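Local structure of alpha-L-arabinosidase (6D25) at residues V29-T34 / L414-Y419; Y170-T175 / A230-L235; W325-A330 / L340-S345. The protein probably hydrolyses terminal arabinofuranosyl side groups of arabinoxylans, including those on doubly substituted internal xylose units, as a GH51 glycoside hydrolase. All coordinates share one frame; numbering follows the deposited sequence.

Contact 1 (V29-T34 / L414-Y419)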
loop_
_atom_site.group_PDB
_atom_site.type_symbol
_atom_site.label_atom_id
_atom_site.label_comp_id
_atom_site.label_asym_id
_atom_site.label_seq_id
_atom_site.Cartn_x
_atom_site.Cartn_y
_atom_site.Cartn_z
ATOM N N VAL A 29 30.810 -0.525 -50.618
ATOM C CA VAL A 29 31.284 -1.455 -49.585
ATOM C C VAL A 29 30.908 -2.924 -49.938
ATOM O O VAL A 29 29.853 -3.162 -50.556
ATOM C CB VAL A 29 30.638 -0.881 -48.295
ATOM C CG1 VAL A 29 30.047 -1.874 -47.336
ATOM C CG2 VAL A 29 31.588 0.077 -47.604
ATOM N N LYS A 30 31.724 -3.909 -49.526
ATOM C CA LYS A 30 31.435 -5.308 -49.728
ATOM C C LYS A 30 31.074 -5.993 -48.413
ATOM O O LYS A 30 31.801 -5.874 -47.403
ATOM C CB LYS A 30 32.671 -6.002 -50.315
ATOM C CG LYS A 30 32.955 -5.597 -51.747
ATOM C CD LYS A 30 34.439 -5.591 -52.103
ATOM C CE LYS A 30 34.658 -5.156 -53.540
ATOM N NZ LYS A 30 35.862 -4.299 -53.708
ATOM N N VAL A 31 29.997 -6.748 -48.439
ATOM C CA VAL A 31 29.560 -7.513 -47.268
ATOM C C VAL A 31 29.378 -8.968 -47.723
ATOM O O VAL A 31 28.724 -9.223 -48.750
ATOM C CB VAL A 31 28.248 -6.933 -46.700
ATOM C CG1 VAL A 31 27.699 -7.717 -45.526
ATOM C CG2 VAL A 31 28.403 -5.495 -46.279
ATOM N N ASN A 32 29.897 -9.906 -46.939
ATOM C CA ASN A 32 29.752 -11.335 -47.188
ATOM C C ASN A 32 28.939 -11.926 -46.039
ATOM O O ASN A 32 29.066 -11.491 -44.912
ATOM C CB ASN A 32 31.097 -12.067 -47.273
ATOM C CG ASN A 32 31.920 -11.581 -48.451
ATOM O OD1 ASN A 32 31.421 -11.560 -49.574
ATOM N ND2 ASN A 32 33.142 -11.114 -48.211
ATOM N N GLY A 33 28.140 -12.924 -46.308
ATOM C CA GLY A 33 27.358 -13.525 -45.234
ATOM C C GLY A 33 27.007 -14.978 -45.523
ATOM O O GLY A 33 27.220 -15.475 -46.630
ATOM N N THR A 34 26.446 -15.612 -44.494
ATOM C CA THR A 34 26.020 -16.992 -44.567
ATOM C C THR A 34 24.630 -17.118 -43.938
ATOM O O THR A 34 24.416 -16.628 -42.819
ATOM C CB THR A 34 27.027 -17.910 -43.858
ATOM O OG1 THR A 34 28.290 -17.719 -44.491
ATOM C CG2 THR A 34 26.683 -19.375 -43.985
ATOM N N LEU A 414 26.652 -11.928 -40.926
ATOM C CA LEU A 414 27.176 -10.975 -41.932
ATOM C C LEU A 414 28.578 -10.552 -41.512
ATOM O O LEU A 414 28.762 -10.215 -40.372
ATOM C CB LEU A 414 26.271 -9.745 -42.038
ATOM C CG LEU A 414 24.846 -10.002 -42.503
ATOM C CD1 LEU A 414 24.055 -8.743 -42.516
ATOM C CD2 LEU A 414 24.834 -10.613 -43.883
ATOM N N GLN A 415 29.497 -10.521 -42.445
ATOM C CA GLN A 415 30.805 -9.916 -42.249
ATOM C C GLN A 415 30.811 -8.571 -42.979
ATOM O O GLN A 415 30.823 -8.527 -44.187
ATOM C CB GLN A 415 31.927 -10.837 -42.725
ATOM C CG GLN A 415 32.145 -11.958 -41.709
ATOM C CD GLN A 415 31.655 -13.296 -42.202
ATOM O OE1 GLN A 415 32.113 -13.749 -43.250
ATOM N NE2 GLN A 415 30.756 -13.946 -41.452
ATOM N N THR A 416 30.688 -7.522 -42.196
ATOM C CA THR A 416 30.416 -6.176 -42.682
ATOM C C THR A 416 31.524 -5.267 -42.150
ATOM O O THR A 416 31.912 -5.399 -40.996
ATOM C CB THR A 416 29.019 -5.672 -42.267
ATOM O OG1 THR A 416 28.877 -4.347 -42.759
ATOM C CG2 THR A 416 28.754 -5.660 -40.782
ATOM N N PRO A 417 31.978 -4.320 -42.967
ATOM C CA PRO A 417 32.782 -3.235 -42.439
ATOM C C PRO A 417 31.900 -2.328 -41.566
ATOM O O PRO A 417 30.651 -2.427 -41.606
ATOM C CB PRO A 417 33.309 -2.425 -43.634
ATOM C CG PRO A 417 32.763 -3.118 -44.854
ATOM C CD PRO A 417 31.725 -4.122 -44.397
ATOM N N GLN A 418 32.557 -1.452 -40.811
ATOM C CA GLN A 418 31.847 -0.398 -40.109
ATOM C C GLN A 418 31.569 0.761 -41.059
ATOM O O GLN A 418 32.354 1.070 -41.957
ATOM C CB GLN A 418 32.642 0.096 -38.902
ATOM C CG GLN A 418 32.882 -0.980 -37.847
ATOM C CD GLN A 418 31.613 -1.339 -37.116
ATOM O OE1 GLN A 418 31.090 -0.564 -36.316
ATOM N NE2 GLN A 418 31.108 -2.527 -37.362
ATOM N N TYR A 419 30.418 1.384 -40.839
ATOM C CA TYR A 419 30.107 2.706 -41.342
ATOM C C TYR A 419 30.526 3.716 -40.269
ATOM O O TYR A 419 30.040 3.623 -39.134
ATOM C CB TYR A 419 28.609 2.801 -41.636
ATOM C CG TYR A 419 28.011 4.185 -41.738
ATOM C CD1 TYR A 419 28.659 5.226 -42.406
ATOM C CD2 TYR A 419 26.754 4.432 -41.222
ATOM C CE1 TYR A 419 28.075 6.478 -42.516
ATOM C CE2 TYR A 419 26.157 5.673 -41.315
ATOM C CZ TYR A 419 26.811 6.694 -41.986
ATOM O OH TYR A 419 26.180 7.900 -42.084
HETATM O O HOH W 1 29.659 -15.397 -43.242
#
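Leu414 and Gly33 face each other as an antiparallel non-hydrogen-bonded pair. With no side chain on the glycine, Leu414 CD2 comes over the main chain, 4.1 Å from Gly33 CA, while its CB edges toward Val31 CG1. Gln415 and Asn32 form the hydrogen-bonded pair, their side chains on the other face of the sheet from Leu414: Gln415 N binds Asn32 O at 2.7 Å with a nearly straight N-H...O angle of 173°, and Gln415 O takes Asn32 N in a longer bond of 3.2 Å. Farther out, Gln415 NE2 gives a hydrogen to a water at 2.6 Å, which also hydrogen-bonds Thr34 OG1 at 3.0 Å. At Thr416 regular pairing stops. Its OG1 stands anti to the backbone N (chi1 178°), within 3.7 Å of Val31 CG2; from there it donates to a lone pair of Pro417 O in the carbonyl plane, at 2.9 Å, and it also bonds Val429 N. Pro417, which lacks an N-H, replaces pairing with apolar touch, its CG 3.9 Å from Val29 CG1. Strand 29-36 runs between antiparallel 407-421 and parallel 454-461, an early strand completing a beta domain built mainly from the C-terminal part, while Tyr419 leads away onto helix 285-312.

Contact 2 (Y170-T175 / A230-L235)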
loop_
_atom_site.group_PDB
_atom_site.type_symbol
_atom_site.label_atom_id
_atom_site.label_comp_id
_atom_site.label_asym_id
_atom_site.label_seq_id
_atom_site.Cartn_x
_atom_site.Cartn_y
_atom_site.Cartn_z
ATOM N N TYR A 170 -14.740 -8.104 -14.233
ATOM C CA TYR A 170 -15.675 -7.407 -15.096
ATOM C C TYR A 170 -15.495 -7.857 -16.548
ATOM O O TYR A 170 -16.460 -8.135 -17.255
ATOM C CB TYR A 170 -15.441 -5.908 -14.993
ATOM C CG TYR A 170 -16.373 -5.049 -15.812
ATOM C CD1 TYR A 170 -16.052 -4.705 -17.108
ATOM C CD2 TYR A 170 -17.563 -4.586 -15.286
ATOM C CE1 TYR A 170 -16.884 -3.893 -17.865
ATOM C CE2 TYR A 170 -18.405 -3.775 -16.022
ATOM C CZ TYR A 170 -18.064 -3.408 -17.314
ATOM O OH TYR A 170 -18.901 -2.596 -18.039
ATOM N N MET A 171 -14.250 -7.909 -16.984
ATOM C CA MET A 171 -13.957 -8.165 -18.398
ATOM C C MET A 171 -14.091 -9.659 -18.760
ATOM O O MET A 171 -14.424 -9.938 -19.914
ATOM C CB MET A 171 -12.549 -7.696 -18.769
ATOM C CG MET A 171 -12.469 -6.163 -18.901
ATOM S SD MET A 171 -10.859 -5.606 -19.538
ATOM C CE MET A 171 -9.804 -5.882 -18.123
ATOM N N THR A 172 -13.785 -10.577 -17.831
ATOM C CA THR A 172 -13.572 -12.011 -18.211
ATOM C C THR A 172 -14.562 -12.985 -17.554
ATOM O O THR A 172 -14.608 -14.113 -17.971
ATOM C CB THR A 172 -12.148 -12.482 -17.854
ATOM O OG1 THR A 172 -11.939 -12.489 -16.436
ATOM C CG2 THR A 172 -11.092 -11.631 -18.520
ATOM N N ALA A 173 -15.339 -12.587 -16.559
ATOM C CA ALA A 173 -16.179 -13.535 -15.823
ATOM C C ALA A 173 -17.328 -14.037 -16.705
ATOM O O ALA A 173 -18.068 -13.232 -17.261
ATOM C CB ALA A 173 -16.699 -12.935 -14.545
ATOM N N PRO A 174 -17.487 -15.375 -16.810
ATOM C CA PRO A 174 -18.621 -15.956 -17.511
ATOM C C PRO A 174 -19.847 -16.188 -16.625
ATOM O O PRO A 174 -20.902 -16.535 -17.143
ATOM C CB PRO A 174 -18.053 -17.307 -18.014
ATOM C CG PRO A 174 -17.158 -17.734 -16.877
ATOM C CD PRO A 174 -16.545 -16.432 -16.392
ATOM N N THR A 175 -19.709 -16.028 -15.317
ATOM C CA THR A 175 -20.810 -16.304 -14.359
ATOM C C THR A 175 -21.804 -15.128 -14.351
ATOM O O THR A 175 -21.619 -14.139 -15.078
ATOM C CB THR A 175 -20.218 -16.479 -12.953
ATOM O OG1 THR A 175 -19.397 -15.339 -12.637
ATOM C CG2 THR A 175 -19.439 -17.771 -12.848
ATOM N N ALA A 230 -11.760 -20.134 -14.952
ATOM C CA ALA A 230 -11.515 -21.471 -15.535
ATOM C C ALA A 230 -11.490 -21.404 -17.066
ATOM O O ALA A 230 -10.844 -22.204 -17.711
ATOM C CB ALA A 230 -12.570 -22.446 -15.065
ATOM N N SER A 231 -12.129 -20.386 -17.632
ATOM C CA SER A 231 -12.422 -20.282 -19.056
ATOM C C SER A 231 -11.285 -19.671 -19.880
ATOM O O SER A 231 -11.333 -19.739 -21.078
ATOM C CB SER A 231 -13.718 -19.483 -19.244
ATOM O OG SER A 231 -13.785 -18.398 -18.343
ATOM N N GLN A 232 -10.284 -19.033 -19.283
ATOM C CA GLN A 232 -9.182 -18.438 -20.043
ATOM C C GLN A 232 -8.015 -18.139 -19.090
ATOM O O GLN A 232 -8.213 -17.938 -17.888
ATOM C CB GLN A 232 -9.588 -17.139 -20.753
ATOM C CG GLN A 232 -10.002 -16.005 -19.828
ATOM C CD GLN A 232 -10.290 -14.729 -20.579
ATOM O OE1 GLN A 232 -9.335 -14.038 -21.011
ATOM N NE2 GLN A 232 -11.593 -14.432 -20.755
ATOM N N LYS A 233 -6.843 -18.075 -19.660
ATOM C CA LYS A 233 -5.614 -17.775 -18.898
ATOM C C LYS A 233 -5.193 -16.317 -19.137
ATOM O O LYS A 233 -4.993 -15.892 -20.284
ATOM C CB LYS A 233 -4.540 -18.764 -19.345
ATOM C CG LYS A 233 -3.156 -18.474 -18.810
ATOM C CD LYS A 233 -2.980 -18.738 -17.344
ATOM C CE LYS A 233 -1.527 -19.097 -17.033
ATOM N NZ LYS A 233 -1.242 -18.884 -15.608
ATOM N N ILE A 234 -5.069 -15.568 -18.052
ATOM C CA ILE A 234 -4.553 -14.182 -18.057
ATOM C C ILE A 234 -3.063 -14.223 -17.673
ATOM O O ILE A 234 -2.731 -14.506 -16.528
ATOM C CB ILE A 234 -5.347 -13.295 -17.098
ATOM C CG1 ILE A 234 -6.851 -13.356 -17.402
ATOM C CG2 ILE A 234 -4.839 -11.855 -17.152
ATOM C CD1 ILE A 234 -7.728 -12.596 -16.419
ATOM N N LEU A 235 -2.183 -13.919 -18.619
ATOM C CA LEU A 235 -0.748 -13.894 -18.339
ATOM C C LEU A 235 -0.391 -12.579 -17.665
ATOM O O LEU A 235 -0.904 -11.528 -18.052
ATOM C CB LEU A 235 0.019 -14.080 -19.664
ATOM C CG LEU A 235 -0.205 -15.418 -20.373
ATOM C CD1 LEU A 235 0.441 -15.376 -21.734
ATOM C CD2 LEU A 235 0.318 -16.594 -19.573
HETATM O O HOH W 2 -13.807 -16.058 -19.764
#
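Thr172 and Gln232 cross at about a right angle, the threonine's carbon side resting on the amide end of the glutamine. Gln232 NE2 lies 3.5 Å from Thr172 CB, and Gln232 CD is 3.8 Å from Thr172 CG2; that methyl also meets Ile234 CD1, at 4.1 Å. Beside this crossing, Pro174 sets its ring carbon CG 3.7 Å from Ser231 OG. No direct hydrogen bond joins the two segments. A single water does so instead: it donates to Thr172 O at 2.8 Å, accepts from Gln232 NE2 at 2.9 Å and bonds Ser231 OG at 2.7 Å. The acceptor Thr172 O belongs to the last turn of a helix, since Ala173 is the first residue to leave helical angles.

In the second shell, Gln232 is fixed from the neighbouring loop. Its NE2 also binds Trp192 O and its OE1 receives Val194 N, so with the water three bonds set the rotation of the amide. Beyond CG the chain is extended (chi2 176°), which carries the group out to these partners. Thr172 OG1 turns back to Ala168 O within its own helix, which presents the methyl to Gln232 and Ile234. Ser228 OG holds Ile234 N, and Arg183 NH1 grips both Tyr170 O and Ala173 O, steadying the chain as it leaves the helix.

In the (beta/alpha)8 barrel, helix 161-172 follows the third strand, 149-154, and segment 230-235 leads into the fifth, 235-238. The contact therefore joins the C-terminal end of that helix to the loop before strand 235-238, at the end of the barrel where strands begin. The approach to strand 196-199 meets both, Val194 also touching Thr172, and helix 178-185 packs against Ala173.

Contact 3 (W325-A330 / L340-S345)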
loop_
_atom_site.group_PDB
_atom_site.type_symbol
_atom_site.label_atom_id
_atom_site.label_comp_id
_atom_site.label_asym_id
_atom_site.label_seq_id
_atom_site.Cartn_x
_atom_site.Cartn_y
_atom_site.Cartn_z
ATOM N N TRP A 325 9.617 0.784 -26.885
ATOM C CA TRP A 325 10.803 1.091 -27.652
ATOM C C TRP A 325 10.430 2.060 -28.781
ATOM O O TRP A 325 9.248 2.246 -29.054
ATOM C CB TRP A 325 11.459 -0.184 -28.191
ATOM C CG TRP A 325 10.643 -0.909 -29.217
ATOM C CD1 TRP A 325 9.637 -1.798 -28.972
ATOM C CD2 TRP A 325 10.765 -0.833 -30.650
ATOM N NE1 TRP A 325 9.091 -2.246 -30.143
ATOM C CE2 TRP A 325 9.785 -1.703 -31.191
ATOM C CE3 TRP A 325 11.577 -0.114 -31.529
ATOM C CZ2 TRP A 325 9.609 -1.860 -32.569
ATOM C CZ3 TRP A 325 11.426 -0.300 -32.884
ATOM C CH2 TRP A 325 10.453 -1.156 -33.404
ATOM N N GLY A 326 11.440 2.617 -29.407
ATOM C CA GLY A 326 11.281 3.565 -30.509
ATOM C C GLY A 326 11.940 4.897 -30.247
ATOM O O GLY A 326 12.559 5.108 -29.220
ATOM N N THR A 327 11.820 5.797 -31.223
ATOM C CA THR A 327 12.479 7.073 -31.171
ATOM C C THR A 327 11.647 8.079 -30.378
ATOM O O THR A 327 10.441 8.078 -30.412
ATOM C CB THR A 327 12.763 7.602 -32.582
ATOM O OG1 THR A 327 11.550 7.634 -33.347
ATOM C CG2 THR A 327 13.788 6.750 -33.281
ATOM N N TRP A 328 12.364 8.980 -29.721
ATOM C CA TRP A 328 11.766 10.115 -29.024
ATOM C C TRP A 328 12.552 11.376 -29.392
ATOM O O TRP A 328 13.722 11.493 -29.046
ATOM C CB TRP A 328 11.765 9.857 -27.514
ATOM C CG TRP A 328 10.837 10.722 -26.717
ATOM C CD1 TRP A 328 10.463 12.014 -26.970
ATOM C CD2 TRP A 328 10.200 10.357 -25.479
ATOM N NE1 TRP A 328 9.619 12.463 -25.997
ATOM C CE2 TRP A 328 9.441 11.473 -25.057
ATOM C CE3 TRP A 328 10.201 9.209 -24.692
ATOM C CZ2 TRP A 328 8.696 11.472 -23.880
ATOM C CZ3 TRP A 328 9.434 9.189 -23.541
ATOM C CH2 TRP A 328 8.689 10.309 -23.148
ATOM N N TYR A 329 11.868 12.285 -30.097
ATOM C CA TYR A 329 12.435 13.528 -30.610
ATOM C C TYR A 329 11.848 14.749 -29.875
ATOM O O TYR A 329 10.953 14.614 -29.082
ATOM C CB TYR A 329 12.123 13.648 -32.111
ATOM C CG TYR A 329 12.661 12.523 -32.968
ATOM C CD1 TYR A 329 14.027 12.245 -33.003
ATOM C CD2 TYR A 329 11.830 11.779 -33.785
ATOM C CE1 TYR A 329 14.535 11.225 -33.799
ATOM C CE2 TYR A 329 12.325 10.777 -34.609
ATOM C CZ TYR A 329 13.683 10.489 -34.609
ATOM O OH TYR A 329 14.199 9.508 -35.424
ATOM N N ALA A 330 12.341 15.938 -30.205
ATOM C CA ALA A 330 11.661 17.175 -29.839
ATOM C C ALA A 330 10.241 17.138 -30.415
ATOM O O ALA A 330 10.015 16.615 -31.516
ATOM C CB ALA A 330 12.401 18.399 -30.355
ATOM N N LEU A 340 3.508 14.787 -27.486
ATOM C CA LEU A 340 4.578 13.980 -28.082
ATOM C C LEU A 340 4.373 13.783 -29.594
ATOM O O LEU A 340 4.547 12.676 -30.084
ATOM C CB LEU A 340 4.658 12.645 -27.367
ATOM C CG LEU A 340 4.901 12.697 -25.864
ATOM C CD1 LEU A 340 5.173 11.295 -25.340
ATOM C CD2 LEU A 340 6.024 13.663 -25.462
ATOM N N GLN A 341 4.092 14.854 -30.328
ATOM C CA GLN A 341 3.890 14.758 -31.754
ATOM C C GLN A 341 5.214 15.025 -32.457
ATOM O O GLN A 341 5.830 16.062 -32.262
ATOM C CB GLN A 341 2.804 15.729 -32.219
ATOM C CG GLN A 341 1.479 15.445 -31.536
ATOM C CD GLN A 341 0.354 16.370 -31.931
ATOM O OE1 GLN A 341 0.582 17.461 -32.491
ATOM N NE2 GLN A 341 -0.865 15.927 -31.611
ATOM N N GLN A 342 5.656 14.048 -33.246
ATOM C CA GLN A 342 6.904 14.149 -33.975
ATOM C C GLN A 342 6.671 13.539 -35.368
ATOM O O GLN A 342 5.775 12.703 -35.537
ATOM C CB GLN A 342 8.032 13.450 -33.214
ATOM C CG GLN A 342 7.796 11.961 -32.984
ATOM C CD GLN A 342 8.765 11.285 -32.025
ATOM O OE1 GLN A 342 9.141 11.873 -31.008
ATOM N NE2 GLN A 342 9.146 10.054 -32.321
ATOM N N GLN A 343 7.488 13.934 -36.333
ATOM C CA GLN A 343 7.436 13.322 -37.642
ATOM C C GLN A 343 8.220 12.003 -37.602
ATOM O O GLN A 343 8.825 11.576 -36.576
ATOM C CB GLN A 343 7.925 14.287 -38.749
ATOM C CG GLN A 343 6.801 14.932 -39.557
ATOM C CD GLN A 343 6.043 13.946 -40.421
ATOM O OE1 GLN A 343 6.401 12.771 -40.475
ATOM N NE2 GLN A 343 4.983 14.398 -41.095
ATOM N N ASN A 344 8.095 11.293 -38.711
ATOM C CA ASN A 344 8.500 9.902 -38.849
ATOM C C ASN A 344 9.145 9.780 -40.230
ATOM O O ASN A 344 8.442 9.913 -41.246
ATOM C CB ASN A 344 7.257 9.038 -38.661
ATOM C CG ASN A 344 7.526 7.592 -38.334
ATOM O OD1 ASN A 344 8.177 6.871 -39.140
ATOM N ND2 ASN A 344 6.939 7.143 -37.237
ATOM N N SER A 345 10.485 9.652 -40.245
ATOM C CA SER A 345 11.253 9.764 -41.459
ATOM C C SER A 345 11.855 8.410 -41.836
ATOM O O SER A 345 11.689 7.409 -41.141
ATOM C CB SER A 345 12.352 10.803 -41.290
ATOM O OG SER A 345 13.393 10.276 -40.482
#
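Gln342 grips the backbone on both sides of Trp328 with one amide: NE2 donates to Thr327 O at 3.0 Å, and OE1 accepts Tyr329 N at 2.9 Å. The second bond is straight at hydrogen (168°), yet neither donor lies in the plane of the carbonyl it meets; NE2 stands well above that of Thr327. The side chain gets there by an extended run beyond CG (chi2 -170°), and the phenol ring of Tyr329 crosses it at about a right angle, CD2 3.5 Å from Gln342 NE2, with ring and amide planes 44° apart. This is the dense, buried part, and Asp348 backs it: OD1 takes both Thr327 OG1 and Tyr329 OH, while OD2 takes Ser345 N. Ser345 OG in turn caps a backbone N of helix 346-361, consistent with a capping box.

Both segments belong to the loop between strand 319-325, seventh of the eight barrel strands, and that helix. In GH51 enzymes the nucleophile normally sits at the end of the seventh strand, so the loop probably borders the active site.

The other patch is apolar, without hydrogen bonds, and more open. Both methyls of Leu340 lie 3.8 Å from Trp328 CZ2, the side chains crossing obliquely. The partly exposed indole has edge-to-face partners, Tyr268 and Trp274, outside the pair, and a bound glycerol lies about 4 Å from it. Slighter still are Ala330, its O 4.1 Å from Gln342 CB and its own CB directed away, and the partly exposed Gln341, whose CB also turns away.

How the contacts relate
None of the three contacts touches another. Contact 1 lies in the beta domain, its centre about 30 Å from that of contact 3 and about 50 Å from that of contact 2. Contacts 2 and 3 share the parallel barrel but serve opposite ends of it: 170-175 / 230-235 lies where strands begin, 325-330 / 340-345 where they end, with centres about 37 Å apart and nearest atoms about 18 Å apart. Along the chain, contact 2 closes before contact 3 opens, and both fall within the span bridged by contact 1. Because contact 3 follows the seventh strand, where this clan normally carries its nucleophile, it is probably nearest the substrate; the glycerol about 4 Å from Trp328 is compatible with that.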